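Local coordinates for uncharacterized protein, toxin (Helicobacter pylori, PDB 4LTT) that is the RelE-family toxin of a toxin-antitoxin system, of the YafQ subfamily, and probably acts as an RNA endonuclease that cleaves mRNA, at residues A[54-59]-A[66-71]. Residues are numbered along the deposited sequence; the frame is centred on the assembly and turned at random.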
ATOM      1  N   LYS A  54      -1.188   9.036 -10.670  1.00  9.77           N
ATOM      2  CA  LYS A  54      -1.813  10.051  -9.845  1.00 10.71           C
ATOM      3  C   LYS A  54      -3.299   9.751  -9.694  1.00 11.23           C
ATOM      4  O   LYS A  54      -3.924   9.275 -10.680  1.00 12.31           O
ATOM      5  CB  LYS A  54      -1.662  11.479 -10.427  1.00 10.93           C
ATOM      6  CG  LYS A  54      -0.215  11.955 -10.449  1.00 12.06           C
ATOM      7  CD  LYS A  54      -0.215  13.447 -10.792  1.00 15.39           C
ATOM      8  CE  LYS A  54       1.100  14.083 -10.674  1.00 18.43           C
ATOM      9  NZ  LYS A  54       0.818  15.567 -10.601  1.00 20.48           N
ATOM     10  N   PRO A  55      -3.897  10.008  -8.526  1.00 10.08           N
ATOM     11  CA  PRO A  55      -3.375  10.661  -7.378  1.00  9.01           C
ATOM     12  C   PRO A  55      -2.825   9.699  -6.264  1.00  7.62           C
ATOM     13  O   PRO A  55      -2.668  10.061  -5.146  1.00  7.52           O
ATOM     14  CB  PRO A  55      -4.614  11.430  -6.826  1.00 10.70           C
ATOM     15  CG  PRO A  55      -5.728  10.421  -7.115  1.00 11.43           C
ATOM     16  CD  PRO A  55      -5.382   9.847  -8.447  1.00 11.15           C
ATOM     17  N   PHE A  56      -2.512   8.439  -6.636  1.00  7.16           N
ATOM     18  CA  PHE A  56      -2.100   7.468  -5.651  1.00  6.28           C
ATOM     19  C   PHE A  56      -0.763   7.794  -5.046  1.00  5.89           C
ATOM     20  O   PHE A  56       0.068   8.504  -5.645  1.00  6.71           O
ATOM     21  CB  PHE A  56      -2.144   6.042  -6.256  1.00  6.95           C
ATOM     22  CG  PHE A  56      -3.579   5.558  -6.415  1.00  8.27           C
ATOM     23  CD1 PHE A  56      -4.169   4.728  -5.448  1.00  8.34           C
ATOM     24  CD2 PHE A  56      -4.374   5.983  -7.446  1.00  9.88           C
ATOM     25  CE1 PHE A  56      -5.500   4.291  -5.575  1.00  9.34           C
ATOM     26  CE2 PHE A  56      -5.729   5.549  -7.566  1.00  9.67           C
ATOM     27  CZ  PHE A  56      -6.271   4.742  -6.591  1.00  9.84           C
ATOM     28  N   ARG A  57      -0.521   7.218  -3.895  1.00  5.87           N
ATOM     29  CA  ARG A  57       0.761   7.307  -3.168  1.00  6.50           C
ATOM     30  C   ARG A  57       1.335   5.912  -3.024  1.00  6.39           C
ATOM     31  O   ARG A  57       0.640   4.885  -3.173  1.00  6.80           O
ATOM     32  CB  ARG A  57       0.531   7.913  -1.761  1.00  6.63           C
ATOM     33  CG  ARG A  57       0.002   9.366  -1.826  1.00  7.59           C
ATOM     34  CD  ARG A  57      -0.139   9.979  -0.401  1.00  8.85           C
ATOM     35  NE  ARG A  57       1.125  10.127   0.267  1.00  8.23           N
ATOM     36  CZ  ARG A  57       1.997  11.096   0.067  1.00  7.86           C
ATOM     37  NH1 ARG A  57       1.724  12.058  -0.826  1.00  7.60           N
ATOM     38  NH2 ARG A  57       3.168  11.047   0.668  1.00  8.06           N
ATOM     39  N   GLU A  58       2.595   5.864  -2.632  1.00  6.83           N
ATOM     40  CA  GLU A  58       3.328   4.585  -2.503  1.00  7.45           C
ATOM     41  C   GLU A  58       4.203   4.673  -1.214  1.00  6.81           C
ATOM     42  O   GLU A  58       4.841   5.711  -0.990  1.00  6.77           O
ATOM     43  CB  GLU A  58       4.300   4.419  -3.705  1.00  8.97           C
ATOM     44  CG  GLU A  58       5.071   3.082  -3.674  1.00 11.26           C
ATOM     45  CD  GLU A  58       6.321   3.169  -4.554  1.00 12.18           C
ATOM     46  OE1 GLU A  58       6.147   2.966  -5.756  1.00 16.70           O
ATOM     47  OE2 GLU A  58       7.437   3.469  -4.111  1.00 15.32           O
ATOM     48  N   CYS A  59       4.212   3.573  -0.446  1.00  6.96           N
ATOM     49  CA  CYS A  59       5.189   3.459   0.621  1.00  7.14           C
ATOM     50  C   CYS A  59       5.798   2.065   0.509  1.00  7.38           C
ATOM     51  O   CYS A  59       5.294   1.167  -0.187  1.00  7.66           O
ATOM     52  CB  CYS A  59       4.602   3.761   1.984  1.00  6.70           C
ATOM     53  SG  CYS A  59       3.344   2.633   2.532  1.00  7.85           S
ATOM     54  N   LEU A  66       5.738  -3.036  -1.866  1.00  6.66           N
ATOM     55  CA  LEU A  66       5.255  -1.679  -1.925  1.00  6.37           C
ATOM     56  C   LEU A  66       3.781  -1.668  -1.745  1.00  7.23           C
ATOM     57  O   LEU A  66       3.100  -2.528  -2.307  1.00  7.78           O
ATOM     58  CB  LEU A  66       5.613  -1.079  -3.267  1.00  8.15           C
ATOM     59  CG  LEU A  66       7.071  -1.172  -3.692  1.00 10.12           C
ATOM     60  CD1 LEU A  66       7.229  -0.619  -5.066  1.00 10.82           C
ATOM     61  CD2 LEU A  66       8.008  -0.562  -2.734  1.00 13.52           C
ATOM     62  N   LEU A  67       3.266  -0.708  -0.980  1.00  6.74           N
ATOM     63  CA  LEU A  67       1.823  -0.507  -0.828  1.00  5.88           C
ATOM     64  C   LEU A  67       1.451   0.731  -1.671  1.00  5.97           C
ATOM     65  O   LEU A  67       2.024   1.824  -1.478  1.00  6.83           O
ATOM     66  CB  LEU A  67       1.518  -0.271   0.656  1.00  5.86           C
ATOM     67  CG  LEU A  67       0.043   0.127   0.925  1.00  6.04           C
ATOM     68  CD1 LEU A  67      -0.897  -1.031   0.624  1.00  6.77           C
ATOM     69  CD2 LEU A  67      -0.102   0.625   2.367  1.00  7.34           C
ATOM     70  N   VAL A  68       0.458   0.590  -2.537  1.00  5.98           N
ATOM     71  CA  VAL A  68      -0.093   1.706  -3.323  1.00  6.27           C
ATOM     72  C   VAL A  68      -1.445   2.011  -2.756  1.00  5.54           C
ATOM     73  O   VAL A  68      -2.284   1.066  -2.613  1.00  6.14           O
ATOM     74  CB  VAL A  68      -0.143   1.375  -4.819  1.00  6.43           C
ATOM     75  CG1 VAL A  68      -0.771   2.542  -5.587  1.00  6.65           C
ATOM     76  CG2 VAL A  68       1.268   1.109  -5.348  1.00  7.38           C
ATOM     77  N   TYR A  69      -1.693   3.277  -2.382  1.00  5.43           N
ATOM     78  CA  TYR A  69      -2.903   3.622  -1.616  1.00  5.58           C
ATOM     79  C   TYR A  69      -3.320   5.001  -1.958  1.00  5.37           C
ATOM     80  O   TYR A  69      -2.582   5.787  -2.569  1.00  6.02           O
ATOM     81  CB  TYR A  69      -2.654   3.465  -0.090  1.00  5.36           C
ATOM     82  CG  TYR A  69      -1.716   4.513   0.437  1.00  5.32           C
ATOM     83  CD1 TYR A  69      -2.228   5.732   0.907  1.00  5.65           C
ATOM     84  CD2 TYR A  69      -0.360   4.338   0.459  1.00  6.01           C
ATOM     85  CE1 TYR A  69      -1.359   6.703   1.412  1.00  5.37           C
ATOM     86  CE2 TYR A  69       0.511   5.320   0.905  1.00  5.66           C
ATOM     87  CZ  TYR A  69      -0.000   6.518   1.377  1.00  5.72           C
ATOM     88  OH  TYR A  69       0.834   7.507   1.837  1.00  6.86           O
ATOM     89  N   LEU A  70      -4.526   5.368  -1.523  1.00  5.30           N
ATOM     90  CA  LEU A  70      -5.074   6.704  -1.736  1.00  5.94           C
ATOM     91  C   LEU A  70      -6.017   7.045  -0.604  1.00  6.26           C
ATOM     92  O   LEU A  70      -6.940   6.278  -0.285  1.00  6.22           O
ATOM     93  CB  LEU A  70      -5.830   6.762  -3.086  1.00  6.74           C
ATOM     94  CG  LEU A  70      -6.563   8.075  -3.364  1.00  6.62           C
ATOM     95  CD1 LEU A  70      -5.632   9.244  -3.522  1.00  8.04           C
ATOM     96  CD2 LEU A  70      -7.399   7.902  -4.610  1.00  8.66           C
ATOM     97  N   VAL A  71      -5.911   8.258  -0.083  1.00  6.72           N
ATOM     98  CA  VAL A  71      -6.936   8.789   0.816  1.00  7.12           C
ATOM     99  C   VAL A  71      -7.915   9.578  -0.056  1.00  7.93           C
ATOM    100  O   VAL A  71      -7.491  10.535  -0.748  1.00  8.28           O
ATOM    101  CB  VAL A  71      -6.282   9.673   1.878  1.00  7.54           C
ATOM    102  CG1 VAL A  71      -7.358  10.414   2.706  1.00 10.17           C
ATOM    103  CG2 VAL A  71      -5.441   8.873   2.800  1.00  9.73           C
TER
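Arg57 and Cys59 pair with Tyr69 and Leu67 as successive hydrogen-bonded pairs of an antiparallel ladder, each closed by two N-H···O=C bonds, with Glu58 and Val68 as the non-hydrogen-bonded pair between them (CA to CA 4.5 Å). On the face carrying Arg57, Tyr69 and Cys59, the tyrosine's CG sits between its backbone N and carbonyl carbon (chi1 70°), which swings the ring across to the neighbouring strand. Arg57 CB lies over one face of that ring, 3.9 Å from its centroid. The arginine chain runs beside the ring and bends at chi3 (65°), bringing NE to Tyr69 OH at 3.1 Å; the hydroxyl lies in the guanidinium plane, though the bond is bent to 146°. Asp46 takes both polar ends, through a salt bridge to Arg57 NH2 and a hydrogen bond to Tyr69 OH. Cys59 SG packs on Leu67 CB at 3.9 Å, under helix 25-35. The two strands, 57-60 and 65-72, are the arms of a beta hairpin within the central sheet of the RelE-type fold. On the other face Leu66 CD1 touches Glu58 OE1 at 3.8 Å; Glu58 and His84, which lies close to Leu66, bind copper in a copper-bound structure of this toxin; no metal is bound in this model. Beyond the ladder, Phe56 turns one ring face to Leu70 CB (3.5 Å from CE1), while Leu70 CD1 reaches Pro55 CG, the proline following a cis peptide bond.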